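Local coordinates for protein disulfide isomerase (Pseudomonas aeruginosa, PDB 4N30) that probably helps to introduce or rearrange disulfide bonds in other proteins, as a thioredoxin-fold oxidoreductase of the DsbA subfamily, at residues Leu108-Gly113 against Lys119-Ala124; Cys66-Val71 against Glu200-Glu205; Ser47-Ala52 against Arg78-His83. All coordinates share one frame; numbering follows the deposited sequence. Where two conformers were deposited one is given.

Contact 1. Residues Leu108-Gly113 against Lys119-Ala124; sequences LVECAG and KAFWSA
V109 and F121 meet where a helical hairpin folds back on itself, part of the helical insertion that sets DsbA-type proteins apart from the basic thioredoxin fold. The arms 108-113 and 119-124 run nearly antiparallel, at 154°, with their axes 7.5 Å apart, and the small residues A112, G113, A120 and A124 are consistent with so close an approach. F121 has CG anti to the backbone N (chi1 174°), a torsion that carries its ring over to the partner arm although its CB points along the interface. There F121 CE1 touches V109 CG2 at 3.7 Å, the two side chains crossing obliquely. E110 runs beside F121 in the same direction, and its OE2 lies near the ring plane at the edge, 3.6 Å from CE1; the carboxylate is turned 64° from the ring. This buried oxygen is satisfied by a hydrogen bond from H92, while W90 meets the ring of F121 edge-to-face. The other branch of V109 serves the opposite arm too: its CG1 packs on A124 CB at 3.9 Å. A124 CB reaches A112 CB at 3.8 Å, and next to this pair the methyl CB of A120 presses against A112 O, 3.3 Å away.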
# COMPACT_ATOMS: atom_id res chain seq x y z
N LEU A 108 -12.45 0.48 -0.09
CA LEU A 108 -12.79 -0.93 -0.17
C LEU A 108 -11.69 -1.77 0.48
O LEU A 108 -12.00 -2.69 1.29
CB LEU A 108 -12.97 -1.42 -1.60
CG LEU A 108 -14.23 -0.95 -2.24
CD1 LEU A 108 -14.20 -1.37 -3.70
CD2 LEU A 108 -15.45 -1.51 -1.54
N VAL A 109 -10.42 -1.42 0.26
CA VAL A 109 -9.38 -2.32 0.77
C VAL A 109 -9.27 -2.13 2.34
O VAL A 109 -9.02 -3.10 3.09
CB VAL A 109 -7.99 -2.24 0.10
CG1 VAL A 109 -8.11 -2.62 -1.36
CG2 VAL A 109 -7.33 -0.89 0.29
N GLU A 110 -9.45 -0.90 2.84
CA GLU A 110 -9.48 -0.71 4.32
C GLU A 110 -10.65 -1.51 4.89
O GLU A 110 -10.49 -2.16 5.97
CB GLU A 110 -9.61 0.76 4.68
CG GLU A 110 -8.41 1.65 4.31
CD GLU A 110 -7.17 1.22 5.11
OE1 GLU A 110 -7.31 0.81 6.28
OE2 GLU A 110 -6.09 1.02 4.54
N CYS A 111 -11.81 -1.44 4.23
CA CYS A 111 -12.98 -2.16 4.76
C CYS A 111 -12.75 -3.63 4.69
O CYS A 111 -13.30 -4.38 5.57
CB CYS A 111 -14.19 -1.63 3.97
SG CYS A 111 -14.63 0.03 4.41
N ALA A 112 -12.00 -4.16 3.73
CA ALA A 112 -11.62 -5.55 3.69
C ALA A 112 -10.74 -5.91 4.84
O ALA A 112 -10.94 -7.06 5.46
CB ALA A 112 -10.95 -5.88 2.36
N GLY A 113 -9.82 -5.06 5.18
CA GLY A 113 -8.99 -5.25 6.36
C GLY A 113 -9.81 -5.40 7.64
O GLY A 113 -9.45 -6.17 8.53
N LYS A 119 -4.78 -10.68 5.38
CA LYS A 119 -5.00 -11.57 4.31
C LYS A 119 -6.10 -11.00 3.38
O LYS A 119 -5.95 -10.95 2.16
CB LYS A 119 -5.43 -12.98 4.84
CG LYS A 119 -5.84 -13.99 3.75
CD LYS A 119 -4.62 -14.53 3.00
CE LYS A 119 -4.97 -15.31 1.73
NZ LYS A 119 -5.24 -16.75 2.06
N ALA A 120 -7.18 -10.48 3.98
CA ALA A 120 -8.25 -9.88 3.18
C ALA A 120 -7.80 -8.58 2.49
O ALA A 120 -8.22 -8.34 1.35
CB ALA A 120 -9.53 -9.63 4.02
N PHE A 121 -7.03 -7.79 3.21
CA PHE A 121 -6.56 -6.54 2.67
C PHE A 121 -5.72 -6.78 1.40
O PHE A 121 -6.03 -6.20 0.33
CB PHE A 121 -5.73 -5.79 3.73
CG PHE A 121 -5.07 -4.55 3.23
CD1 PHE A 121 -5.74 -3.36 3.40
CD2 PHE A 121 -3.81 -4.51 2.65
CE1 PHE A 121 -5.19 -2.14 3.01
CE2 PHE A 121 -3.25 -3.29 2.27
CZ PHE A 121 -3.96 -2.12 2.42
N TRP A 122 -4.76 -7.66 1.47
CA TRP A 122 -3.91 -7.89 0.31
C TRP A 122 -4.59 -8.67 -0.78
O TRP A 122 -4.34 -8.39 -1.94
CB TRP A 122 -2.58 -8.55 0.76
CG TRP A 122 -1.74 -7.61 1.53
CD1 TRP A 122 -1.61 -7.54 2.92
CD2 TRP A 122 -0.91 -6.56 1.02
NE1 TRP A 122 -0.78 -6.50 3.29
CE2 TRP A 122 -0.30 -5.89 2.15
CE3 TRP A 122 -0.59 -6.09 -0.30
CZ2 TRP A 122 0.53 -4.80 1.99
CZ3 TRP A 122 0.29 -5.01 -0.45
CH2 TRP A 122 0.83 -4.37 0.71
N SER A 123 -5.54 -9.53 -0.42
CA SER A 123 -6.35 -10.17 -1.43
C SER A 123 -7.24 -9.17 -2.14
O SER A 123 -7.43 -9.29 -3.36
CB SER A 123 -7.18 -11.33 -0.85
OG SER A 123 -6.32 -12.38 -0.49
N ALA A 124 -7.73 -8.17 -1.44
CA ALA A 124 -8.64 -7.15 -2.04
C ALA A 124 -7.78 -6.30 -2.96
O ALA A 124 -8.27 -5.81 -4.02
CB ALA A 124 -9.35 -6.33 -1.01

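Contact 2. Residues Cys66-Val71 against Glu200-Glu205; sequences CPFCKV and EGMADE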
# COMPACT_ATOMS: atom_id res chain seq x y z
N CYS A 66 -3.45 2.94 -10.62
CA CYS A 66 -2.17 3.30 -11.28
C CYS A 66 -1.54 2.08 -11.90
O CYS A 66 -1.35 1.01 -11.31
CB CYS A 66 -1.25 3.87 -10.18
SG CYS A 66 0.48 3.99 -10.75
N PRO A 67 -1.26 2.20 -13.22
CA PRO A 67 -0.74 1.02 -13.95
C PRO A 67 0.64 0.63 -13.48
O PRO A 67 1.00 -0.55 -13.67
CB PRO A 67 -0.74 1.54 -15.44
CG PRO A 67 -0.59 3.01 -15.32
CD PRO A 67 -1.40 3.40 -14.07
N PHE A 68 1.39 1.58 -12.99
CA PHE A 68 2.71 1.23 -12.41
C PHE A 68 2.57 0.43 -11.13
O PHE A 68 3.23 -0.59 -10.92
CB PHE A 68 3.51 2.54 -12.18
CG PHE A 68 3.78 3.35 -13.43
CD1 PHE A 68 4.73 2.91 -14.39
CD2 PHE A 68 3.13 4.59 -13.58
CE1 PHE A 68 4.97 3.73 -15.54
CE2 PHE A 68 3.43 5.41 -14.68
CZ PHE A 68 4.32 5.00 -15.64
N CYS A 69 1.67 0.90 -10.30
CA CYS A 69 1.41 0.15 -9.06
C CYS A 69 0.86 -1.24 -9.35
O CYS A 69 1.21 -2.17 -8.60
CB CYS A 69 0.44 0.94 -8.20
SG CYS A 69 1.10 2.47 -7.54
N LYS A 70 0.02 -1.37 -10.38
CA LYS A 70 -0.47 -2.66 -10.68
C LYS A 70 0.63 -3.70 -11.05
O LYS A 70 0.63 -4.81 -10.57
CB LYS A 70 -1.53 -2.54 -11.84
CG LYS A 70 -2.04 -3.92 -12.29
CD LYS A 70 -3.17 -3.80 -13.30
CE LYS A 70 -3.64 -5.17 -13.66
NZ LYS A 70 -4.90 -5.28 -14.49
N VAL A 71 1.59 -3.29 -11.86
CA VAL A 71 2.62 -4.30 -12.19
C VAL A 71 3.68 -4.39 -11.07
O VAL A 71 4.31 -5.40 -10.87
CB VAL A 71 3.25 -4.02 -13.57
CG1 VAL A 71 3.88 -2.64 -13.58
CG2 VAL A 71 4.27 -5.07 -13.97
N GLU A 200 11.48 7.44 -5.76
CA GLU A 200 10.32 7.59 -6.65
C GLU A 200 10.39 6.59 -7.71
O GLU A 200 11.42 6.66 -8.42
CB GLU A 200 10.21 9.04 -7.18
CG GLU A 200 8.95 9.14 -8.17
CD GLU A 200 8.46 10.57 -8.39
OE1 GLU A 200 8.59 11.42 -7.46
OE2 GLU A 200 8.10 10.77 -9.59
N GLY A 201 9.32 5.83 -7.97
CA GLY A 201 9.28 4.88 -9.12
C GLY A 201 9.34 3.44 -8.69
O GLY A 201 9.25 3.05 -7.50
N MET A 202 9.29 2.62 -9.75
CA MET A 202 9.34 1.17 -9.67
C MET A 202 10.73 0.67 -9.36
O MET A 202 11.40 0.02 -10.23
CB MET A 202 8.73 0.46 -10.89
CG MET A 202 7.26 0.87 -11.08
SD MET A 202 6.53 0.02 -12.53
CE MET A 202 7.62 0.52 -13.81
N ALA A 203 11.19 0.83 -8.13
CA ALA A 203 12.58 0.50 -7.77
C ALA A 203 12.84 -0.99 -7.97
O ALA A 203 12.17 -1.83 -7.36
CB ALA A 203 12.79 0.88 -6.30
N ASP A 204 13.94 -1.29 -8.71
CA ASP A 204 14.40 -2.63 -8.98
C ASP A 204 15.28 -3.14 -7.86
O ASP A 204 15.45 -2.47 -6.82
CB ASP A 204 15.14 -2.75 -10.34
CG ASP A 204 16.36 -1.97 -10.43
OD1 ASP A 204 17.02 -1.65 -9.45
OD2 ASP A 204 16.72 -1.50 -11.55
N GLU A 205 15.73 -4.38 -7.91
CA GLU A 205 16.43 -4.91 -6.75
C GLU A 205 17.68 -4.12 -6.46
O GLU A 205 18.00 -3.98 -5.26
CB GLU A 205 16.75 -6.39 -6.88
CG GLU A 205 17.70 -6.75 -8.00
CD GLU A 205 17.87 -8.27 -8.18
OE1 GLU A 205 17.34 -9.12 -7.36
OE2 GLU A 205 18.60 -8.62 -9.15
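F68 and M202 are closest in backbone, their CA atoms 7.2 Å apart, with F68 in the first turn of helix 67-81 and M202 at the centre of an inverse gamma turn in the loop beyond strand 196-200. Both point their CB across the gap, and the side chains lie roughly perpendicular. The M202 chain is extended at chi2 and bends at chi3 (-57°), and this bend places its terminal methyl at the rim of the F68 ring: CE lies near the ring plane, 3.8 Å from CD1. M202 SD is at the edge as well, 5.2 Å from the F68 ring centroid and 79° off its normal, a Met-aromatic contact. The same M202 SD rests 3.7 Å from F68 O and 3.9 Å from V71 CG1. Backbone hydrogen bonds tie G201 to P184, on which F68 also packs. At the N-cap, C66 SG accepts from C69 N over 3.3 Å in a nearly straight hydrogen bond (166°). A CxxC pair at the head of a helix, with a proline-containing loop close by, is the hallmark of the active-site region of thioredoxin-fold oxidoreductases, which C66 and C69 probably form here.

Contact 3. Residues Ser47-Ala52 against Arg78-His83; sequences SLYGDA and RWVDSH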
# COMPACT_ATOMS: atom_id res chain seq x y z
N SER A 47 -2.48 -3.64 6.88
CA SER A 47 -1.74 -3.07 5.75
C SER A 47 -0.31 -3.56 5.63
O SER A 47 0.42 -3.05 4.74
CB SER A 47 -1.82 -1.52 5.86
OG SER A 47 -1.19 -1.10 7.06
N LEU A 48 0.11 -4.49 6.46
CA LEU A 48 1.49 -5.03 6.58
C LEU A 48 1.59 -6.32 5.82
O LEU A 48 0.73 -7.20 5.99
CB LEU A 48 1.80 -5.44 8.05
CG LEU A 48 3.12 -6.22 8.27
CD1 LEU A 48 4.35 -5.40 7.92
CD2 LEU A 48 3.19 -6.69 9.71
N TYR A 49 2.63 -6.50 4.98
CA TYR A 49 2.94 -7.76 4.33
C TYR A 49 4.33 -8.11 4.73
O TYR A 49 5.27 -7.31 4.61
CB TYR A 49 2.83 -7.57 2.81
CG TYR A 49 3.06 -8.84 2.06
CD1 TYR A 49 2.05 -9.82 1.96
CD2 TYR A 49 4.31 -9.11 1.51
CE1 TYR A 49 2.35 -11.04 1.31
CE2 TYR A 49 4.64 -10.33 0.87
CZ TYR A 49 3.59 -11.25 0.80
OH TYR A 49 3.81 -12.46 0.18
N GLY A 50 4.54 -9.36 5.21
CA GLY A 50 5.87 -9.81 5.67
C GLY A 50 5.95 -9.86 7.17
O GLY A 50 4.95 -9.75 7.89
N ASP A 51 7.16 -9.96 7.65
CA ASP A 51 7.36 -10.20 9.08
C ASP A 51 7.17 -8.92 9.86
O ASP A 51 7.81 -7.91 9.55
CB ASP A 51 8.78 -10.78 9.28
CG ASP A 51 9.13 -11.11 10.79
OD1 ASP A 51 8.40 -10.78 11.72
OD2 ASP A 51 10.23 -11.67 11.02
N ALA A 52 6.33 -8.89 10.87
CA ALA A 52 6.12 -7.71 11.64
C ALA A 52 7.40 -7.17 12.35
O ALA A 52 7.47 -5.97 12.63
CB ALA A 52 5.00 -7.90 12.71
N ARG A 78 6.94 -10.26 -3.93
CA ARG A 78 7.88 -11.38 -4.19
C ARG A 78 9.22 -11.08 -3.54
O ARG A 78 9.85 -11.92 -2.84
CB ARG A 78 8.00 -11.52 -5.70
CG ARG A 78 8.49 -12.90 -6.11
CD ARG A 78 8.42 -13.24 -7.59
NE ARG A 78 9.78 -13.32 -8.10
CZ ARG A 78 10.81 -13.70 -7.36
NH1 ARG A 78 10.59 -14.10 -6.12
NH2 ARG A 78 12.05 -13.72 -7.84
N TRP A 79 9.70 -9.87 -3.79
CA TRP A 79 10.99 -9.50 -3.25
C TRP A 79 10.96 -9.60 -1.73
O TRP A 79 11.93 -10.09 -1.08
CB TRP A 79 11.45 -8.14 -3.82
CG TRP A 79 12.86 -7.81 -3.44
CD1 TRP A 79 13.98 -8.04 -4.26
CD2 TRP A 79 13.36 -7.09 -2.29
NE1 TRP A 79 15.08 -7.53 -3.61
CE2 TRP A 79 14.79 -7.00 -2.43
CE3 TRP A 79 12.78 -6.60 -1.13
CZ2 TRP A 79 15.61 -6.41 -1.50
CZ3 TRP A 79 13.59 -5.98 -0.18
CH2 TRP A 79 14.97 -5.91 -0.34
N VAL A 80 9.91 -9.13 -1.09
CA VAL A 80 9.82 -9.20 0.35
C VAL A 80 9.76 -10.66 0.82
O VAL A 80 10.41 -11.01 1.82
CB VAL A 80 8.57 -8.38 0.78
CG1 VAL A 80 8.16 -8.81 2.18
CG2 VAL A 80 8.83 -6.88 0.71
N ASP A 81 9.13 -11.52 0.05
CA ASP A 81 9.11 -12.99 0.36
C ASP A 81 10.49 -13.58 0.46
O ASP A 81 10.72 -14.44 1.33
CB ASP A 81 8.37 -13.76 -0.71
CG ASP A 81 6.87 -13.54 -0.68
OD1 ASP A 81 6.28 -13.04 0.32
OD2 ASP A 81 6.24 -13.90 -1.68
N SER A 82 11.41 -13.10 -0.36
CA SER A 82 12.74 -13.64 -0.34
C SER A 82 13.71 -12.84 0.51
O SER A 82 14.89 -13.23 0.53
CB SER A 82 13.27 -13.88 -1.74
OG SER A 82 13.49 -12.67 -2.42
N HIS A 83 13.25 -11.77 1.19
CA HIS A 83 14.10 -10.96 2.13
C HIS A 83 13.38 -10.74 3.38
O HIS A 83 12.83 -9.65 3.60
CB HIS A 83 14.44 -9.62 1.46
CG HIS A 83 15.20 -9.83 0.22
ND1 HIS A 83 14.61 -10.07 -0.98
CD2 HIS A 83 16.59 -9.90 0.01
CE1 HIS A 83 15.55 -10.22 -1.93
NE2 HIS A 83 16.77 -10.13 -1.30
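Y49 offers the edge of its ring to D81, whose OD1 sits near the ring plane, while V80 CG1 approaches the same ring obliquely, 3.9 Å from CD2. Elsewhere around the phenol K77 makes a cation-pi contact and W122 an edge-to-face one. A second flat pair lies within 78-83: H83 ND1 hovers 3.4 Å above the plane of the W79 ring, over its centre. In thioredoxin-fold terms, the edge strand 48-49, hydrogen-bonded to strand 86-92 through Y49 and L88, here meets the C-terminal end of helix 67-81, the helix that starts at the CxxC motif. With CG anti to the backbone N (chi1 -177°), the Y49 ring reaches the helix although its CB bond does not point there. The Y49 and V80 side chains lie alongside with their ends pointing opposite ways, and the CA of G50, next along the chain, also approaches V80 CG1. The position of H83 over the indole is fixed by a second interaction: H83 ND1 donates to W79 O over 2.7 Å, with the carbonyl oxygen in the imidazole plane and the hydrogen bond nearly straight, so the chain leaving the helix is tied back onto its last turn. The Y49 and D81 side chains lie roughly perpendicular, their planes 48° apart, and Y49 OH donates a short 2.5 Å hydrogen bond to the syn lone pair of D81 OD1.

In the fold
The three contacts illustrate how chemistry follows burial. Contact 1 is wholly buried and joins two arms of one helical region by apolar packing, with no hydrogen bond between them; contact 2 is a surface contact resting on a thioether, and contact 3, partly buried, adds a polar bond on its more exposed side, at D81. Contacts 2 and 3 use the two ends of helix 67-81 and meet where E205 packs on W79. Contact 1 reaches contact 3 through W122, whose indole packs on S47 and Y49 and gives a weak hydrogen bond to L48 O. Contacts 1 and 2 do not touch: they lie on opposite sides of the chain's centre, their own centres about 20 Å apart.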